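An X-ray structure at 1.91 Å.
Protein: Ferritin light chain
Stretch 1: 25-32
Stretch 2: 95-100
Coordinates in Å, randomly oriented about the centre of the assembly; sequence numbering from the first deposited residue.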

# COMPACT_ATOMS: atom_id res chain seq x y z
N ASN A 25 44.70 -14.00 -32.22
CA ASN A 25 43.38 -14.52 -32.54
C ASN A 25 42.95 -15.25 -31.28
O ASN A 25 43.69 -15.23 -30.29
CB ASN A 25 43.43 -15.43 -33.78
CG ASN A 25 44.37 -16.62 -33.64
OD1 ASN A 25 44.74 -17.24 -34.63
ND2 ASN A 25 44.74 -16.96 -32.42
N ALA A 26 41.79 -15.89 -31.31
CA ALA A 26 41.31 -16.57 -30.11
C ALA A 26 41.69 -18.04 -30.02
O ALA A 26 41.15 -18.77 -29.19
CB ALA A 26 39.78 -16.41 -30.02
N VAL A 27 42.61 -18.49 -30.86
CA VAL A 27 43.02 -19.89 -30.86
C VAL A 27 43.98 -20.22 -29.72
O VAL A 27 44.99 -19.54 -29.53
CB VAL A 27 43.72 -20.27 -32.20
CG1 VAL A 27 44.24 -21.73 -32.14
CG2 VAL A 27 42.74 -20.11 -33.38
N TYR A 28 43.66 -21.25 -28.93
CA TYR A 28 44.56 -21.69 -27.87
C TYR A 28 44.38 -23.20 -27.71
O TYR A 28 43.42 -23.77 -28.24
CB TYR A 28 44.31 -20.93 -26.55
CG TYR A 28 42.96 -21.15 -25.91
CD1 TYR A 28 42.80 -22.08 -24.88
CD2 TYR A 28 41.85 -20.42 -26.32
CE1 TYR A 28 41.55 -22.27 -24.27
CE2 TYR A 28 40.60 -20.59 -25.72
CZ TYR A 28 40.46 -21.52 -24.70
OH TYR A 28 39.23 -21.69 -24.10
N GLY A 29 45.31 -23.84 -27.00
CA GLY A 29 45.24 -25.29 -26.86
C GLY A 29 45.36 -25.94 -28.24
O GLY A 29 44.91 -27.06 -28.46
N GLU A 30 45.97 -25.24 -29.19
CA GLU A 30 46.08 -25.77 -30.56
C GLU A 30 44.73 -26.22 -31.16
O GLU A 30 44.65 -27.20 -31.93
CB GLU A 30 47.07 -26.93 -30.59
CG GLU A 30 48.49 -26.51 -30.26
CD GLU A 30 49.47 -27.66 -30.30
OE1 GLU A 30 49.25 -28.65 -29.57
OE2 GLU A 30 50.45 -27.58 -31.07
N TYR A 31 43.67 -25.50 -30.81
CA TYR A 31 42.34 -25.82 -31.32
C TYR A 31 42.37 -25.78 -32.84
O TYR A 31 42.80 -24.78 -33.43
CB TYR A 31 41.33 -24.78 -30.82
CG TYR A 31 39.91 -25.05 -31.24
CD1 TYR A 31 39.14 -25.99 -30.57
CD2 TYR A 31 39.35 -24.37 -32.31
CE1 TYR A 31 37.84 -26.26 -30.95
CE2 TYR A 31 38.03 -24.63 -32.71
CZ TYR A 31 37.29 -25.58 -32.02
OH TYR A 31 36.01 -25.86 -32.41
N GLY A 32 41.91 -26.84 -33.48
CA GLY A 32 41.91 -26.87 -34.93
C GLY A 32 43.20 -27.37 -35.58
O GLY A 32 43.19 -27.70 -36.76
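Stretch 2 (95-100) TKRGDK

The contact between 95-100 and 25-32 is a compact packing of a helix terminus and the turn that follows it against an irregular loop, built around the side chain of Arg97 between two tyrosines and held together by water more than by direct hydrogen bonds. Together the two stretches bury 424 Å², and Arg97 contributes the greatest share.

Stretch 1 has no regular helix or strand. Its chain turns at Tyr28 to Tyr31, where Tyr31 N donates to Tyr28 O at 3.1 Å, and Gly29 and Glu30 both have positive phi. Stretch 2 enters as helix at Thr95 and Lys96, and Arg97 is the first residue to leave helical phi/psi. The turn is secured by Gly98 N, which donates to Thr95 O at 3.0 Å; from there Asp99 and Lys100 run on in extended conformation. With a loop on one side and a helix end on the other, no crossing angle describes the arrangement. The contacts advance in broadly the same order along both chains, from Ala26 against Lys96 to Gly98 to Tyr31 against Arg97 and Asp99.

The backbones come nearest at Ala26 and Gly98, whose CA atoms are 4.4 Å apart. Ala26 points its CB toward stretch 2, where it lies 3.5 Å from Lys96 O and 3.9 Å from Gly98 N. Val27 CG2 approaches Gly98 O to 3.6 Å. Such a close approach depends on the absence of a side chain at Gly98: a CB there would clash with Val27 CG2 at 2.8 Å and crowd Ala26 C at 3.0 Å. The backbone angles of Gly98, phi 85° and psi 13°, independently call for glycine.

Arg97 leaves its backbone sideways, and its first three chi angles, all m, fold the side chain so that the guanidinium lies between Tyr28 over one face and Tyr31 over the opposite face. The Tyr28 side forms an off-centre cation-pi contact, with Arg97 CZ 4.3 Å from the ring centroid and 28° off the normal. Tyr31 directs its CB toward stretch 2, and its ring is covered on one face by the aliphatic start of the arginine: Arg97 CB stands 3.8 Å from the ring centroid, 15° off the normal, a CH-pi contact. A weak hydrogen bond of 3.4 Å from Arg97 NH2 to Tyr28 O is the only direct one between the stretches; Arg97 NH1 and NH2 are also hydrogen-bonded elsewhere in the structure.

Ala26 O and Arg97 O, 3.6 Å apart, are both acceptors and cannot bond to each other; water 1 joins them. It donates to Ala26 O at 2.8 Å and to Arg97 O at 2.7 Å, and it accepts from Tyr28 N at 3.1 Å and Arg97 NE at 2.9 Å, so all four of its hydrogen bonds serve the contact.

Farther along, Asp99 CB packs near the plane of the Tyr31 ring, 3.8 Å from Tyr31 CE2. Water 2 extends this pairing, accepting from Tyr31 OH at 2.6 Å and donating to Asp99 OD2 at 2.6 Å. Lys100 lies beyond reach of stretch 1.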

# COMPACT_ATOMS: atom_id res chain seq x y z
N THR A 95 33.23 -19.88 -33.53
CA THR A 95 33.94 -18.61 -33.69
C THR A 95 34.55 -18.12 -32.38
O THR A 95 35.58 -17.44 -32.38
CB THR A 95 33.03 -17.51 -34.28
OG1 THR A 95 31.89 -17.31 -33.43
CG2 THR A 95 32.57 -17.91 -35.68
N LYS A 96 33.92 -18.45 -31.25
CA LYS A 96 34.48 -18.06 -29.96
C LYS A 96 35.88 -18.68 -29.80
O LYS A 96 36.78 -18.05 -29.25
CB LYS A 96 33.58 -18.54 -28.81
CG LYS A 96 34.20 -18.27 -27.43
CD LYS A 96 33.19 -18.37 -26.28
CE LYS A 96 32.68 -19.78 -26.10
NZ LYS A 96 31.70 -19.85 -24.97
N ARG A 97 36.04 -19.91 -30.28
CA ARG A 97 37.32 -20.61 -30.18
C ARG A 97 38.31 -20.26 -31.30
O ARG A 97 39.32 -20.94 -31.47
CB ARG A 97 37.10 -22.14 -30.10
CG ARG A 97 36.36 -22.60 -28.81
CD ARG A 97 37.15 -22.21 -27.53
NE ARG A 97 38.53 -22.70 -27.56
CZ ARG A 97 38.90 -23.95 -27.27
NH1 ARG A 97 38.01 -24.86 -26.90
NH2 ARG A 97 40.18 -24.29 -27.37
N GLY A 98 38.00 -19.22 -32.07
CA GLY A 98 38.92 -18.77 -33.10
C GLY A 98 38.88 -19.44 -34.45
O GLY A 98 39.77 -19.25 -35.27
N ASP A 99 37.84 -20.21 -34.71
CA ASP A 99 37.72 -20.92 -35.98
C ASP A 99 36.65 -20.20 -36.80
O ASP A 99 36.16 -19.14 -36.42
CB ASP A 99 37.31 -22.37 -35.66
CG ASP A 99 37.51 -23.33 -36.83
OD1 ASP A 99 38.05 -22.94 -37.88
OD2 ASP A 99 37.10 -24.50 -36.67
N LYS A 100 36.32 -20.74 -37.96
CA LYS A 100 35.28 -20.14 -38.77
C LYS A 100 34.37 -21.26 -39.23
O LYS A 100 34.81 -22.37 -39.50
CB LYS A 100 35.85 -19.38 -39.96
CG LYS A 100 36.46 -20.19 -41.05
CD LYS A 100 36.86 -19.26 -42.18
CE LYS A 100 37.66 -19.98 -43.26
NZ LYS A 100 38.20 -19.02 -44.26
O HOH W 1 40.60 -21.53 -29.14
O HOH W 2 35.38 -25.42 -34.89